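Local coordinates for protein ribonucleotide monophosphatase NagD (Escherichia coli, PDB 2C4N) that probably removes phosphate from a broad range of nucleotides, and also from polyphosphate and glucose 1-phosphate, as a magnesium-dependent phosphatase of the HAD superfamily, at residues N5-I10 against R183-K188; E26-I31 against L36-L41. All blocks are in the same frame, centred on the assembly; numbering follows the deposited sequence.

Contact 1: N5-I10 against R183-K188; sequences NVICDI and RAALNK. With MG (magnesium ion), chain B.
I7 meets A185 and L186 in a small, wholly apolar helix-on-sheet contact, buried in the Rossmann-like core that HAD hydrolases share. Strand 5-9 is a central strand of the parallel six-stranded sheet, and helix 180-189, arriving from far along the chain, lies across one of its faces. The tip of I7 does the work: its CD1 comes within 3.6 Å of CB of A185, the methyl the helix turns to the strand. CG1 of I7 sits beside the backbone N and the chain then runs extended (chi2 177°), which carries CD1 out toward the helix. L186 enters from the flank, bringing CD2 to 4.5 Å from the same I7 CD1, a looser touch. Its other methyl, CD1, covers one face of the R183 guanidinium, 3.5 Å above the plane and over its centre, on the side of the helix where R183 packs on S193 of the second subunit. Just beyond I7 the strand ends at D9, whose OD2 binds the magnesium ion at 2.2 Å. D11, D201 and two waters also bind this metal. The other carboxylate oxygen of D9, OD1, forms a salt bridge with K176, a probable substrate-binding residue. Each oxygen of D9 therefore has its own positive partner, which should hold the carboxylate against turning. No hydrogen bond crosses between the two segments, and the area buried is only 109 Å²; this touch rests on dispersion and exclusion of water, while the metal chemistry lies at the strand's C-terminal end.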
loop_
_atom_site.group_PDB
_atom_site.type_symbol
_atom_site.label_atom_id
_atom_site.label_comp_id
_atom_site.label_asym_id
_atom_site.label_seq_id
_atom_site.Cartn_x
_atom_site.Cartn_y
_atom_site.Cartn_z
ATOM N N ASN A 5 -10.177 19.083 32.254
ATOM C CA ASN A 5 -9.189 18.002 32.282
ATOM C C ASN A 5 -8.157 18.245 31.185
ATOM O O ASN A 5 -8.454 18.882 30.173
ATOM C CB ASN A 5 -9.880 16.660 32.033
ATOM C CG ASN A 5 -11.103 16.463 32.907
ATOM O OD1 ASN A 5 -10.998 16.060 34.068
ATOM N ND2 ASN A 5 -12.275 16.755 32.354
ATOM N N VAL A 6 -6.953 17.717 31.369
ATOM C CA VAL A 6 -5.903 17.924 30.383
ATOM C C VAL A 6 -5.075 16.687 30.069
ATOM O O VAL A 6 -4.588 16.016 30.974
ATOM C CB VAL A 6 -4.912 19.025 30.842
ATOM C CG1 VAL A 6 -3.807 19.202 29.797
ATOM C CG2 VAL A 6 -5.650 20.344 31.069
ATOM N N ILE A 7 -4.940 16.386 28.780
ATOM C CA ILE A 7 -4.103 15.281 28.329
ATOM C C ILE A 7 -2.964 16.006 27.625
ATOM O O ILE A 7 -3.198 16.783 26.694
ATOM C CB ILE A 7 -4.798 14.372 27.297
ATOM C CG1 ILE A 7 -5.943 13.599 27.954
ATOM C CG2 ILE A 7 -3.782 13.391 26.709
ATOM C CD1 ILE A 7 -6.721 12.720 26.969
ATOM N N CYS A 8 -1.738 15.780 28.073
ATOM C CA CYS A 8 -0.611 16.452 27.458
ATOM C C CYS A 8 0.431 15.465 26.979
ATOM O O CYS A 8 0.941 14.647 27.750
ATOM C CB CYS A 8 0.027 17.438 28.442
ATOM S SG CYS A 8 1.349 18.452 27.731
ATOM N N ASP A 9 0.744 15.545 25.694
ATOM C CA ASP A 9 1.745 14.672 25.115
ATOM C C ASP A 9 3.112 15.013 25.712
ATOM O O ASP A 9 3.356 16.151 26.117
ATOM C CB ASP A 9 1.773 14.846 23.602
ATOM C CG ASP A 9 2.858 14.037 22.962
ATOM O OD1 ASP A 9 2.854 12.798 23.129
ATOM O OD2 ASP A 9 3.716 14.646 22.307
ATOM N N ILE A 10 4.004 14.033 25.757
ATOM C CA ILE A 10 5.323 14.246 26.347
ATOM C C ILE A 10 6.425 14.719 25.408
ATOM O O ILE A 10 6.879 15.859 25.496
ATOM C CB ILE A 10 5.793 12.958 27.080
ATOM C CG1 ILE A 10 4.898 12.724 28.301
ATOM C CG2 ILE A 10 7.265 13.075 27.493
ATOM C CD1 ILE A 10 5.130 11.400 29.009
ATOM N N ARG A 183 -9.702 7.696 24.721
ATOM C CA ARG A 183 -10.841 7.253 25.520
ATOM C C ARG A 183 -10.321 6.653 26.821
ATOM O O ARG A 183 -10.857 6.917 27.899
ATOM C CB ARG A 183 -11.657 6.202 24.756
ATOM C CG ARG A 183 -12.957 6.738 24.177
ATOM C CD ARG A 183 -13.836 7.280 25.291
ATOM N NE ARG A 183 -14.576 8.469 24.879
ATOM C CZ ARG A 183 -15.220 9.270 25.718
ATOM N NH1 ARG A 183 -15.217 9.010 27.016
ATOM N NH2 ARG A 183 -15.859 10.334 25.259
ATOM N N ALA A 184 -9.271 5.847 26.708
ATOM C CA ALA A 184 -8.661 5.208 27.872
ATOM C C ALA A 184 -8.117 6.263 28.828
ATOM O O ALA A 184 -8.229 6.132 30.043
ATOM C CB ALA A 184 -7.537 4.277 27.423
ATOM N N ALA A 185 -7.523 7.312 28.271
ATOM C CA ALA A 185 -6.971 8.392 29.079
ATOM C C ALA A 185 -8.089 9.132 29.808
ATOM O O ALA A 185 -7.947 9.490 30.981
ATOM C CB ALA A 185 -6.175 9.356 28.198
ATOM N N LEU A 186 -9.201 9.362 29.111
ATOM C CA LEU A 186 -10.355 10.034 29.707
ATOM C C LEU A 186 -10.899 9.192 30.856
ATOM O O LEU A 186 -11.227 9.711 31.918
ATOM C CB LEU A 186 -11.463 10.250 28.667
ATOM C CG LEU A 186 -11.208 11.242 27.525
ATOM C CD1 LEU A 186 -12.361 11.176 26.532
ATOM C CD2 LEU A 186 -11.066 12.648 28.076
ATOM N N ASN A 187 -11.023 7.901 30.654
ATOM C CA ASN A 187 -11.510 7.023 31.687
ATOM C C ASN A 187 -10.588 7.072 32.893
ATOM O O ASN A 187 -11.018 6.964 33.982
ATOM C CB ASN A 187 -11.734 5.556 31.222
ATOM C CG ASN A 187 -12.704 5.409 30.006
ATOM O OD1 ASN A 187 -13.441 6.309 29.673
ATOM N ND2 ASN A 187 -12.642 4.274 29.342
ATOM N N LYS A 188 -9.302 7.213 32.656
ATOM C CA LYS A 188 -8.327 7.302 33.740
ATOM C C LYS A 188 -8.601 8.538 34.592
ATOM O O LYS A 188 -8.374 8.532 35.798
ATOM C CB LYS A 188 -6.900 7.349 33.165
ATOM C CG LYS A 188 -5.789 7.606 34.186
ATOM C CD LYS A 188 -4.408 7.486 33.522
ATOM C CE LYS A 188 -3.269 8.044 34.387
ATOM N NZ LYS A 188 -3.009 7.258 35.620
HETATM MG MG MG B . 5.144 14.109 20.677
HETATM O O HOH W 1 3.374 13.440 19.339
HETATM O O HOH W 2 6.725 13.920 18.968
#

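Contact 2: E26-I31 against L36-L41; sequences EFLHGI and LPLVLL
L28 and I31 project from helix 24-33 onto L36, in the turn, and L38 and L40 of strand 38-42, the helix-to-strand return of a beta-alpha-beta crossover. The tight part is made by both helix residues. CD2 of L28 lies 3.9 Å from CD2 of L40, the two side chains meeting tip to tip, and 4.0 Å from CD2 of L38, which crosses L28 at about a right angle. I31 has the most surface buried here: its CG2, anti to the backbone N, rests 3.8 Å from CB of L36. Its CD1 lies 3.6 Å above the F27 ring, offset toward the rim, and touches CD1 of L38 more loosely, at 4.3 Å. The loose side is the outer face of the helix, where H29 points away from the strand and E26 is exposed, together with the partly exposed L36, whose N gives I31 O a weak hydrogen bond of 3.3 Å, though a fairly straight one at 162°. The short helix and strand axes run roughly antiparallel, at 148°, and approach to 10.5 Å. Strand 38-42 lies between strands 5-9 and 68-70, with helix 24-33 over one face and V39 and L41 turned to helix 180-189 on the other.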
loop_
_atom_site.group_PDB
_atom_site.type_symbol
_atom_site.label_atom_id
_atom_site.label_comp_id
_atom_site.label_asym_id
_atom_site.label_seq_id
_atom_site.Cartn_x
_atom_site.Cartn_y
_atom_site.Cartn_z
ATOM N N GLU A 26 6.360 25.040 34.898
ATOM C CA GLU A 26 5.351 26.031 35.253
ATOM C C GLU A 26 3.993 25.686 34.645
ATOM O O GLU A 26 2.950 25.860 35.279
ATOM C CB GLU A 26 5.790 27.418 34.777
ATOM C CG GLU A 26 4.920 28.554 35.285
ATOM C CD GLU A 26 4.998 28.724 36.792
ATOM O OE1 GLU A 26 4.659 27.770 37.524
ATOM O OE2 GLU A 26 5.402 29.816 37.246
ATOM N N PHE A 27 4.011 25.198 33.409
ATOM C CA PHE A 27 2.786 24.822 32.714
ATOM C C PHE A 27 2.055 23.730 33.485
ATOM O O PHE A 27 0.868 23.856 33.786
ATOM C CB PHE A 27 3.117 24.324 31.304
ATOM C CG PHE A 27 1.938 23.771 30.557
ATOM C CD1 PHE A 27 0.865 24.588 30.211
ATOM C CD2 PHE A 27 1.906 22.431 30.183
ATOM C CE1 PHE A 27 -0.225 24.078 29.503
ATOM C CE2 PHE A 27 0.824 21.911 29.475
ATOM C CZ PHE A 27 -0.246 22.738 29.133
ATOM N N LEU A 28 2.774 22.659 33.808
ATOM C CA LEU A 28 2.189 21.537 34.532
ATOM C C LEU A 28 1.746 21.902 35.945
ATOM O O LEU A 28 0.648 21.537 36.370
ATOM C CB LEU A 28 3.182 20.375 34.575
ATOM C CG LEU A 28 3.536 19.771 33.208
ATOM C CD1 LEU A 28 4.496 18.601 33.391
ATOM C CD2 LEU A 28 2.264 19.310 32.511
ATOM N N HIS A 29 2.594 22.623 36.672
ATOM C CA HIS A 29 2.257 23.025 38.035
ATOM C C HIS A 29 1.004 23.893 38.047
ATOM O O HIS A 29 0.186 23.798 38.963
ATOM C CB HIS A 29 3.425 23.774 38.683
ATOM C CG HIS A 29 4.626 22.916 38.940
ATOM N ND1 HIS A 29 4.541 21.681 39.547
ATOM C CD2 HIS A 29 5.940 23.118 38.682
ATOM C CE1 HIS A 29 5.750 21.158 39.649
ATOM N NE2 HIS A 29 6.616 22.010 39.132
ATOM N N GLY A 30 0.851 24.729 37.025
ATOM C CA GLY A 30 -0.322 25.581 36.943
ATOM C C GLY A 30 -1.586 24.751 36.828
ATOM O O GLY A 30 -2.605 25.054 37.452
ATOM N N ILE A 31 -1.524 23.692 36.026
ATOM C CA ILE A 31 -2.668 22.810 35.840
ATOM C C ILE A 31 -3.011 22.069 37.127
ATOM O O ILE A 31 -4.174 22.005 37.522
ATOM C CB ILE A 31 -2.393 21.776 34.727
ATOM C CG1 ILE A 31 -2.236 22.500 33.388
ATOM C CG2 ILE A 31 -3.523 20.752 34.662
ATOM C CD1 ILE A 31 -1.758 21.610 32.262
ATOM N N LEU A 36 -7.020 20.425 38.074
ATOM C CA LEU A 36 -7.530 19.794 36.863
ATOM C C LEU A 36 -6.878 18.434 36.665
ATOM O O LEU A 36 -5.657 18.322 36.711
ATOM C CB LEU A 36 -7.239 20.676 35.642
ATOM C CG LEU A 36 -7.648 22.156 35.648
ATOM C CD1 LEU A 36 -7.290 22.768 34.302
ATOM C CD2 LEU A 36 -9.138 22.293 35.911
ATOM N N PRO A 37 -7.683 17.377 36.460
ATOM C CA PRO A 37 -7.075 16.057 36.258
ATOM C C PRO A 37 -6.080 16.154 35.104
ATOM O O PRO A 37 -6.344 16.819 34.101
ATOM C CB PRO A 37 -8.278 15.172 35.945
ATOM C CG PRO A 37 -9.354 15.798 36.800
ATOM C CD PRO A 37 -9.150 17.275 36.541
ATOM N N LEU A 38 -4.932 15.504 35.257
ATOM C CA LEU A 38 -3.886 15.558 34.248
ATOM C C LEU A 38 -3.310 14.198 33.880
ATOM O O LEU A 38 -3.047 13.364 34.746
ATOM C CB LEU A 38 -2.744 16.449 34.743
ATOM C CG LEU A 38 -1.481 16.564 33.882
ATOM C CD1 LEU A 38 -1.799 17.372 32.631
ATOM C CD2 LEU A 38 -0.370 17.241 34.683
ATOM N N VAL A 39 -3.116 13.989 32.585
ATOM C CA VAL A 39 -2.522 12.758 32.091
ATOM C C VAL A 39 -1.398 13.141 31.139
ATOM O O VAL A 39 -1.606 13.928 30.211
ATOM C CB VAL A 39 -3.549 11.890 31.327
ATOM C CG1 VAL A 39 -2.840 10.774 30.582
ATOM C CG2 VAL A 39 -4.559 11.301 32.301
ATOM N N LEU A 40 -0.205 12.615 31.395
ATOM C CA LEU A 40 0.942 12.869 30.535
ATOM C C LEU A 40 1.056 11.612 29.686
ATOM O O LEU A 40 1.396 10.535 30.170
ATOM C CB LEU A 40 2.202 13.105 31.371
ATOM C CG LEU A 40 2.103 14.321 32.303
ATOM C CD1 LEU A 40 3.473 14.602 32.915
ATOM C CD2 LEU A 40 1.604 15.544 31.526
ATOM N N LEU A 41 0.750 11.775 28.407
ATOM C CA LEU A 41 0.716 10.677 27.458
ATOM C C LEU A 41 1.937 10.489 26.570
ATOM O O LEU A 41 2.563 11.452 26.133
ATOM C CB LEU A 41 -0.518 10.857 26.567
ATOM C CG LEU A 41 -0.831 9.808 25.498
ATOM C CD1 LEU A 41 -1.425 8.574 26.162
ATOM C CD2 LEU A 41 -1.808 10.391 24.484
#

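Contact 2 falls early in the chain, between the two halves of contact 1: strand 5-9 comes first, then helix 24-33 and strand 38-42, and only much later helix 180-189. The contacts are about 10 Å apart, centre to centre, and the shared element is the parallel sheet, in which strands 5-9 and 38-42 are neighbours. Probable backbone hydrogen bonds tie them directly, C8 N to V39 O at 2.8 Å and V6 N to P37 O at 2.9 Å. Helices 24-33 and 180-189 cover opposite faces, giving a three-layered core whose strand ends carry D9 of the magnesium site and T42, a probable substrate-binding residue.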